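Local coordinates for protein papain inhibitor (Streptomyces mobaraensis, PDB 5NTB) that inhibits the cysteine proteases papain and bromelain and bovine trypsin, and serves as a glutamine and lysine donor substrate for transglutaminase, at residues K7-T13 against V100-W106; A36-W41 against C78-D84. All coordinates share one frame; numbering follows the deposited sequence. Where two conformers were deposited one is given.

After a short N-terminal lead the chain enters strand 8-18, whose first half is one side of contact 1; its partner, V100-W106, arrives only near the C terminus, so this contact closes a loop of 86 intervening residues. Contact 2 is nested inside that loop and closes a shorter one, bringing C78-D84 back to A36-W41. Strand 82-86 ties the two together: it runs antiparallel to strand 35-38 in contact 2 and parallel to strand 8-18 of contact 1. Where they meet, T13 OG1 probably hydrogen-bonds H82 NE2 and D84 OD1, I83 packs on W106, and one sulfate touches both contacts.

Contact 1 (K7-T13 against V100-W106); sequences KMTGKMT and VVNGITW. With SO4 (sulfate ion), chain D.
M8 opens the pairing by exchanging two backbone bonds with W106, M8 N to W106 O at 2.8 Å and W106 N to M8 O at 2.9 Å. Its side chain, bent at the last torsion (chi3 -67°), lays the methyl over one face of the indole: M8 CE stands 3.6 Å from the centroid of the six-membered ring of W106, close to the ring normal, a CH-pi contact. M8 SD lies farther above the same ring, a Met-aromatic pair. On the ring's polar side NE1 gives its hydrogen to the carbonyl of T81, and this bond, with the M8 methyl over the face, limits how the indole can turn. A leucine in place of W106 would probably leave the M8 methyl without its aromatic face and the T81 carbonyl without its donor. T9 faces T105 on the other side of the sheet as a non-hydrogen-bonded pair. At G10 the strand meets a G1 beta bulge formed by G103 and I104: G10 N reaches I104 O at 3.0 Å and I104 N returns to G10 O, approaching from above the carbonyl plane. K11 passes along N102, its CB 3.5 Å from N102 OD1, and carries its ammonium out to a sulfate, K11 NZ to O1 at 2.6 Å; contact 2 supplies further ligands. M12 and V101 restore the regular two-bond pairing, and the extended thioether of M12 runs beside V101, with M12 CG also 3.8 Å from I104 CG2. T13 ends the run with its methyl against V100, while its hydroxyl turns to H82 and D84. A bulged antiparallel pair, bent at G103 and joining an early strand to the C-terminal one, is consistent with the double-psi beta-barrel family to which this inhibitor belongs.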
loop_
_atom_site.group_PDB
_atom_site.type_symbol
_atom_site.label_atom_id
_atom_site.label_comp_id
_atom_site.label_asym_id
_atom_site.label_seq_id
_atom_site.Cartn_x
_atom_site.Cartn_y
_atom_site.Cartn_z
ATOM N N LYS A 7 9.357 -10.892 2.062
ATOM C CA LYS A 7 9.792 -9.649 1.444
ATOM C C LYS A 7 9.689 -9.768 -0.068
ATOM O O LYS A 7 10.021 -10.802 -0.656
ATOM C CB LYS A 7 11.228 -9.299 1.860
ATOM C CG LYS A 7 11.394 -8.957 3.343
ATOM C CD LYS A 7 12.102 -7.609 3.541
ATOM C CE LYS A 7 11.893 -7.046 4.946
ATOM N NZ LYS A 7 11.567 -8.121 5.931
ATOM N N MET A 8 9.193 -8.714 -0.694
ATOM C CA MET A 8 9.088 -8.640 -2.139
ATOM C C MET A 8 9.792 -7.396 -2.638
ATOM O O MET A 8 9.797 -6.362 -1.964
ATOM C CB MET A 8 7.642 -8.617 -2.581
ATOM C CG MET A 8 7.042 -10.003 -2.492
ATOM S SD MET A 8 5.271 -9.990 -2.694
ATOM C CE MET A 8 4.743 -9.121 -1.226
ATOM N N THR A 9 10.408 -7.505 -3.806
ATOM C CA THR A 9 10.972 -6.343 -4.458
ATOM C C THR A 9 9.939 -5.769 -5.407
ATOM O O THR A 9 9.268 -6.503 -6.136
ATOM C CB THR A 9 12.247 -6.700 -5.219
ATOM O OG1 THR A 9 13.206 -7.240 -4.299
ATOM C CG2 THR A 9 12.824 -5.449 -5.866
ATOM N N GLY A 10 9.800 -4.455 -5.384
ATOM C CA GLY A 10 8.897 -3.865 -6.335
ATOM C C GLY A 10 9.084 -2.376 -6.434
ATOM O O GLY A 10 10.195 -1.854 -6.288
ATOM N N LYS A 11 7.997 -1.686 -6.709
ATOM C CA LYS A 11 8.049 -0.257 -6.920
ATOM C C LYS A 11 6.925 0.382 -6.133
ATOM O O LYS A 11 5.950 -0.275 -5.742
ATOM C CB LYS A 11 7.934 0.103 -8.402
ATOM C CG LYS A 11 6.557 -0.123 -8.971
ATOM C CD LYS A 11 6.442 0.379 -10.410
ATOM C CE LYS A 11 6.868 -0.691 -11.396
ATOM N NZ LYS A 11 6.413 -0.380 -12.781
ATOM N N MET A 12 7.080 1.670 -5.892
ATOM C CA MET A 12 6.045 2.419 -5.208
ATOM C C MET A 12 5.746 3.702 -5.962
ATOM O O MET A 12 6.643 4.374 -6.484
ATOM C CB MET A 12 6.431 2.729 -3.762
ATOM C CG MET A 12 7.643 3.613 -3.593
ATOM S SD MET A 12 7.971 3.898 -1.842
ATOM C CE MET A 12 9.328 5.065 -1.963
ATOM N N THR A 13 4.467 4.002 -6.041
ATOM C CA THR A 13 3.964 5.299 -6.451
ATOM C C THR A 13 3.128 5.836 -5.306
ATOM O O THR A 13 3.037 5.229 -4.236
ATOM C CB THR A 13 3.146 5.177 -7.733
ATOM O OG1 THR A 13 2.141 4.177 -7.551
ATOM C CG2 THR A 13 4.035 4.756 -8.890
ATOM N N VAL A 100 7.831 8.068 -9.016
ATOM C CA VAL A 100 7.839 6.612 -8.916
ATOM C C VAL A 100 9.233 6.175 -8.508
ATOM O O VAL A 100 10.233 6.684 -9.023
ATOM C CB VAL A 100 7.410 5.938 -10.230
ATOM C CG1 VAL A 100 8.139 6.562 -11.400
ATOM C CG2 VAL A 100 7.646 4.426 -10.169
ATOM N N VAL A 101 9.298 5.247 -7.562
ATOM C CA VAL A 101 10.561 4.722 -7.066
ATOM C C VAL A 101 10.574 3.228 -7.320
ATOM O O VAL A 101 9.749 2.492 -6.767
ATOM C CB VAL A 101 10.759 5.014 -5.572
ATOM C CG1 VAL A 101 11.990 4.299 -5.061
ATOM C CG2 VAL A 101 10.853 6.509 -5.325
ATOM N N ASN A 102 11.500 2.778 -8.153
ATOM C CA ASN A 102 11.722 1.357 -8.328
ATOM C C ASN A 102 12.696 0.865 -7.270
ATOM O O ASN A 102 13.440 1.640 -6.661
ATOM C CB ASN A 102 12.286 1.070 -9.713
ATOM C CG ASN A 102 11.302 1.397 -10.810
ATOM O OD1 ASN A 102 10.237 0.791 -10.898
ATOM N ND2 ASN A 102 11.641 2.371 -11.642
ATOM N N GLY A 103 12.693 -0.443 -7.066
ATOM C CA GLY A 103 13.662 -1.022 -6.159
ATOM C C GLY A 103 13.387 -0.794 -4.690
ATOM O O GLY A 103 14.329 -0.647 -3.907
ATOM N N ILE A 104 12.120 -0.746 -4.293
ATOM C CA ILE A 104 11.781 -0.787 -2.881
ATOM C C ILE A 104 11.589 -2.243 -2.494
ATOM O O ILE A 104 11.489 -3.133 -3.346
ATOM C CB ILE A 104 10.509 0.018 -2.556
ATOM C CG1 ILE A 104 9.301 -0.607 -3.269
ATOM C CG2 ILE A 104 10.698 1.463 -2.951
ATOM C CD1 ILE A 104 8.017 -0.554 -2.480
ATOM N N THR A 105 11.542 -2.489 -1.199
ATOM C CA THR A 105 11.151 -3.788 -0.697
ATOM C C THR A 105 9.947 -3.589 0.206
ATOM O O THR A 105 9.826 -2.565 0.886
ATOM C CB THR A 105 12.288 -4.461 0.065
ATOM O OG1 THR A 105 12.470 -3.793 1.314
ATOM C CG2 THR A 105 13.612 -4.407 -0.750
ATOM N N TRP A 106 9.043 -4.559 0.192
ATOM C CA TRP A 106 7.877 -4.471 1.054
ATOM C C TRP A 106 7.396 -5.859 1.418
ATOM O O TRP A 106 7.688 -6.842 0.736
ATOM C CB TRP A 106 6.751 -3.631 0.413
ATOM C CG TRP A 106 6.105 -4.178 -0.824
ATOM C CD1 TRP A 106 6.518 -4.005 -2.116
ATOM C CD2 TRP A 106 4.901 -4.944 -0.884
ATOM N NE1 TRP A 106 5.635 -4.624 -2.981
ATOM C CE2 TRP A 106 4.637 -5.207 -2.248
ATOM C CE3 TRP A 106 4.009 -5.418 0.082
ATOM C CZ2 TRP A 106 3.529 -5.943 -2.671
ATOM C CZ3 TRP A 106 2.900 -6.146 -0.334
ATOM C CH2 TRP A 106 2.663 -6.391 -1.709
HETATM S S SO4 D . 2.920 -1.335 -13.266
HETATM O O1 SO4 D . 4.294 -1.793 -13.067
HETATM O O2 SO4 D . 2.906 0.095 -13.571
HETATM O O3 SO4 D . 2.141 -1.598 -12.049
HETATM O O4 SO4 D . 2.325 -2.089 -14.370
HETATM O O HOH W 1 10.613 -1.738 -9.694
#

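Contact 2 (A36-W41 against C78-D84); sequences AIPAAW and CDRTHID. With SO4 (sulfate ion), chain D; SO4 (sulfate ion), chain C.
An antiparallel strand pair of the barrel sheet, with a type I turn from D79 to H82 leading into its second strand, makes up this contact. A36 and D84 exchange two nearly straight backbone bonds: A36 N reaches D84 O at 2.8 Å, and D84 N returns to A36 O at 3.2 Å. Beyond them P38 wedges its ring into the turn, P38 CG lying 3.0 Å from H82 O and P38 CB 3.9 Å from C78 CB, the cysteine being disulfide-bonded to C75. W41 then reaches over the turn. Its indole N-H points in the ring plane to a lone pair of the R80 carbonyl, W41 NE1 to R80 O at 2.9 Å. The extended R80 chain crosses the indole so that W41 CZ2 lies over one guanidinium face, the planes 41° apart, while NH1 and NH2 grip a sulfate. The sulfate that K11 also holds is bound through one oxygen by D79 N and, in the ring plane, by H82 ND1, 2.7 Å from O3; both ions probably come from the crystallisation liquor. Sulfate at ND1 and T13 OG1 at NE2 pin the imidazole at both nitrogens, and in this crystal the anion would probably favour its protonated form.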
loop_
_atom_site.group_PDB
_atom_site.type_symbol
_atom_site.label_atom_id
_atom_site.label_comp_id
_atom_site.label_asym_id
_atom_site.label_seq_id
_atom_site.Cartn_x
_atom_site.Cartn_y
_atom_site.Cartn_z
ATOM N N ALA A 36 -2.446 1.288 -0.856
ATOM C CA ALA A 36 -3.337 0.586 -1.775
ATOM C C ALA A 36 -2.579 -0.593 -2.366
ATOM O O ALA A 36 -1.491 -0.417 -2.936
ATOM C CB ALA A 36 -3.833 1.524 -2.875
ATOM N N ILE A 37 -3.133 -1.788 -2.191
ATOM C CA ILE A 37 -2.492 -3.052 -2.547
ATOM C C ILE A 37 -2.950 -3.503 -3.932
ATOM O O ILE A 37 -4.144 -3.413 -4.254
ATOM C CB ILE A 37 -2.796 -4.113 -1.477
ATOM C CG1 ILE A 37 -2.097 -3.756 -0.166
ATOM C CG2 ILE A 37 -2.448 -5.543 -1.951
ATOM C CD1 ILE A 37 -0.581 -3.720 -0.249
ATOM N N PRO A 38 -2.039 -3.990 -4.778
ATOM C CA PRO A 38 -2.423 -4.432 -6.129
ATOM C C PRO A 38 -3.549 -5.454 -6.128
ATOM O O PRO A 38 -3.636 -6.321 -5.251
ATOM C CB PRO A 38 -1.137 -5.056 -6.684
ATOM C CG PRO A 38 -0.053 -4.562 -5.847
ATOM C CD PRO A 38 -0.587 -4.038 -4.552
ATOM N N ALA A 39 -4.369 -5.381 -7.186
ATOM C CA ALA A 39 -5.587 -6.178 -7.259
ATOM C C ALA A 39 -5.307 -7.674 -7.197
ATOM O O ALA A 39 -6.156 -8.433 -6.726
ATOM C CB ALA A 39 -6.357 -5.846 -8.538
ATOM N N ALA A 40 -4.125 -8.116 -7.629
ATOM C CA ALA A 40 -3.848 -9.550 -7.675
ATOM C C ALA A 40 -3.846 -10.204 -6.297
ATOM O O ALA A 40 -3.941 -11.436 -6.208
ATOM C CB ALA A 40 -2.514 -9.803 -8.373
ATOM N N TRP A 41 -3.785 -9.419 -5.221
ATOM C CA TRP A 41 -3.798 -9.965 -3.874
ATOM C C TRP A 41 -5.191 -10.047 -3.274
ATOM O O TRP A 41 -5.347 -10.653 -2.210
ATOM C CB TRP A 41 -2.915 -9.118 -2.959
ATOM C CG TRP A 41 -1.494 -9.087 -3.414
ATOM C CD1 TRP A 41 -0.866 -8.088 -4.104
ATOM C CD2 TRP A 41 -0.523 -10.119 -3.217
ATOM N NE1 TRP A 41 0.446 -8.445 -4.356
ATOM C CE2 TRP A 41 0.674 -9.690 -3.824
ATOM C CE3 TRP A 41 -0.555 -11.376 -2.602
ATOM C CZ2 TRP A 41 1.837 -10.471 -3.815
ATOM C CZ3 TRP A 41 0.600 -12.139 -2.588
ATOM C CH2 TRP A 41 1.775 -11.685 -3.189
ATOM N N CYS A 78 -2.207 -1.573 -10.533
ATOM C CA CYS A 78 -0.867 -1.925 -10.091
ATOM C C CYS A 78 -0.570 -3.380 -10.398
ATOM O O CYS A 78 -1.398 -4.259 -10.158
ATOM C CB CYS A 78 -0.715 -1.725 -8.582
ATOM S SG CYS A 78 -0.621 -0.039 -7.978
ATOM N N ASP A 79 0.630 -3.637 -10.923
ATOM C CA ASP A 79 1.080 -5.015 -11.037
ATOM C C ASP A 79 1.423 -5.563 -9.652
ATOM O O ASP A 79 1.450 -4.839 -8.647
ATOM C CB ASP A 79 2.285 -5.124 -11.974
ATOM C CG ASP A 79 2.362 -6.481 -12.695
ATOM O OD1 ASP A 79 1.638 -7.427 -12.319
ATOM O OD2 ASP A 79 3.153 -6.596 -13.654
ATOM N N ARG A 80 1.737 -6.860 -9.633
ATOM C CA ARG A 80 1.799 -7.638 -8.398
ATOM C C ARG A 80 2.637 -7.021 -7.273
ATOM O O ARG A 80 2.254 -7.092 -6.095
ATOM C CB ARG A 80 2.343 -9.012 -8.767
ATOM C CG ARG A 80 2.303 -10.003 -7.673
ATOM C CD ARG A 80 2.805 -11.342 -8.193
ATOM N NE ARG A 80 3.066 -12.230 -7.087
ATOM C CZ ARG A 80 4.221 -12.281 -6.433
ATOM N NH1 ARG A 80 5.232 -11.490 -6.799
ATOM N NH2 ARG A 80 4.363 -13.120 -5.423
ATOM N N THR A 81 3.804 -6.465 -7.589
ATOM C CA THR A 81 4.663 -5.946 -6.527
ATOM C C THR A 81 4.731 -4.427 -6.523
ATOM O O THR A 81 5.587 -3.855 -5.837
ATOM C CB THR A 81 6.070 -6.527 -6.615
ATOM O OG1 THR A 81 6.645 -6.157 -7.866
ATOM C CG2 THR A 81 6.038 -8.068 -6.472
ATOM N N HIS A 82 3.835 -3.769 -7.245
ATOM C CA HIS A 82 3.754 -2.312 -7.273
ATOM C C HIS A 82 2.722 -1.848 -6.251
ATOM O O HIS A 82 1.528 -2.106 -6.414
ATOM C CB HIS A 82 3.399 -1.866 -8.690
ATOM C CG HIS A 82 3.013 -0.426 -8.821
ATOM N ND1 HIS A 82 2.489 0.084 -9.989
ATOM C CD2 HIS A 82 3.074 0.610 -7.953
ATOM C CE1 HIS A 82 2.228 1.369 -9.830
ATOM N NE2 HIS A 82 2.576 1.715 -8.602
ATOM N N ILE A 83 3.176 -1.154 -5.196
ATOM C CA ILE A 83 2.256 -0.616 -4.198
ATOM C C ILE A 83 2.042 0.863 -4.456
ATOM O O ILE A 83 2.943 1.581 -4.899
ATOM C CB ILE A 83 2.749 -0.865 -2.759
ATOM C CG1 ILE A 83 4.110 -0.206 -2.508
ATOM C CG2 ILE A 83 2.797 -2.349 -2.483
ATOM C CD1 ILE A 83 4.593 -0.344 -1.054
ATOM N N ASP A 84 0.843 1.325 -4.140
ATOM C CA ASP A 84 0.458 2.727 -4.287
ATOM C C ASP A 84 0.273 3.258 -2.868
ATOM O O ASP A 84 -0.768 3.045 -2.236
ATOM C CB ASP A 84 -0.814 2.839 -5.127
ATOM C CG ASP A 84 -0.934 4.159 -5.885
ATOM O OD1 ASP A 84 0.012 4.962 -5.902
ATOM O OD2 ASP A 84 -2.004 4.379 -6.488
HETATM S S SO4 D . 2.920 -1.335 -13.266
HETATM O O1 SO4 D . 4.294 -1.793 -13.067
HETATM O O2 SO4 D . 2.906 0.095 -13.571
HETATM O O3 SO4 D . 2.141 -1.598 -12.049
HETATM O O4 SO4 D . 2.325 -2.089 -14.370
HETATM S S SO4 C . 8.261 -12.716 -5.369
HETATM O O1 SO4 C . 9.532 -13.042 -4.726
HETATM O O2 SO4 C . 8.369 -13.029 -6.790
HETATM O O3 SO4 C . 7.172 -13.485 -4.780
HETATM O O4 SO4 C . 7.974 -11.288 -5.252
HETATM O O HOH W 2 -2.228 -6.847 -9.566
#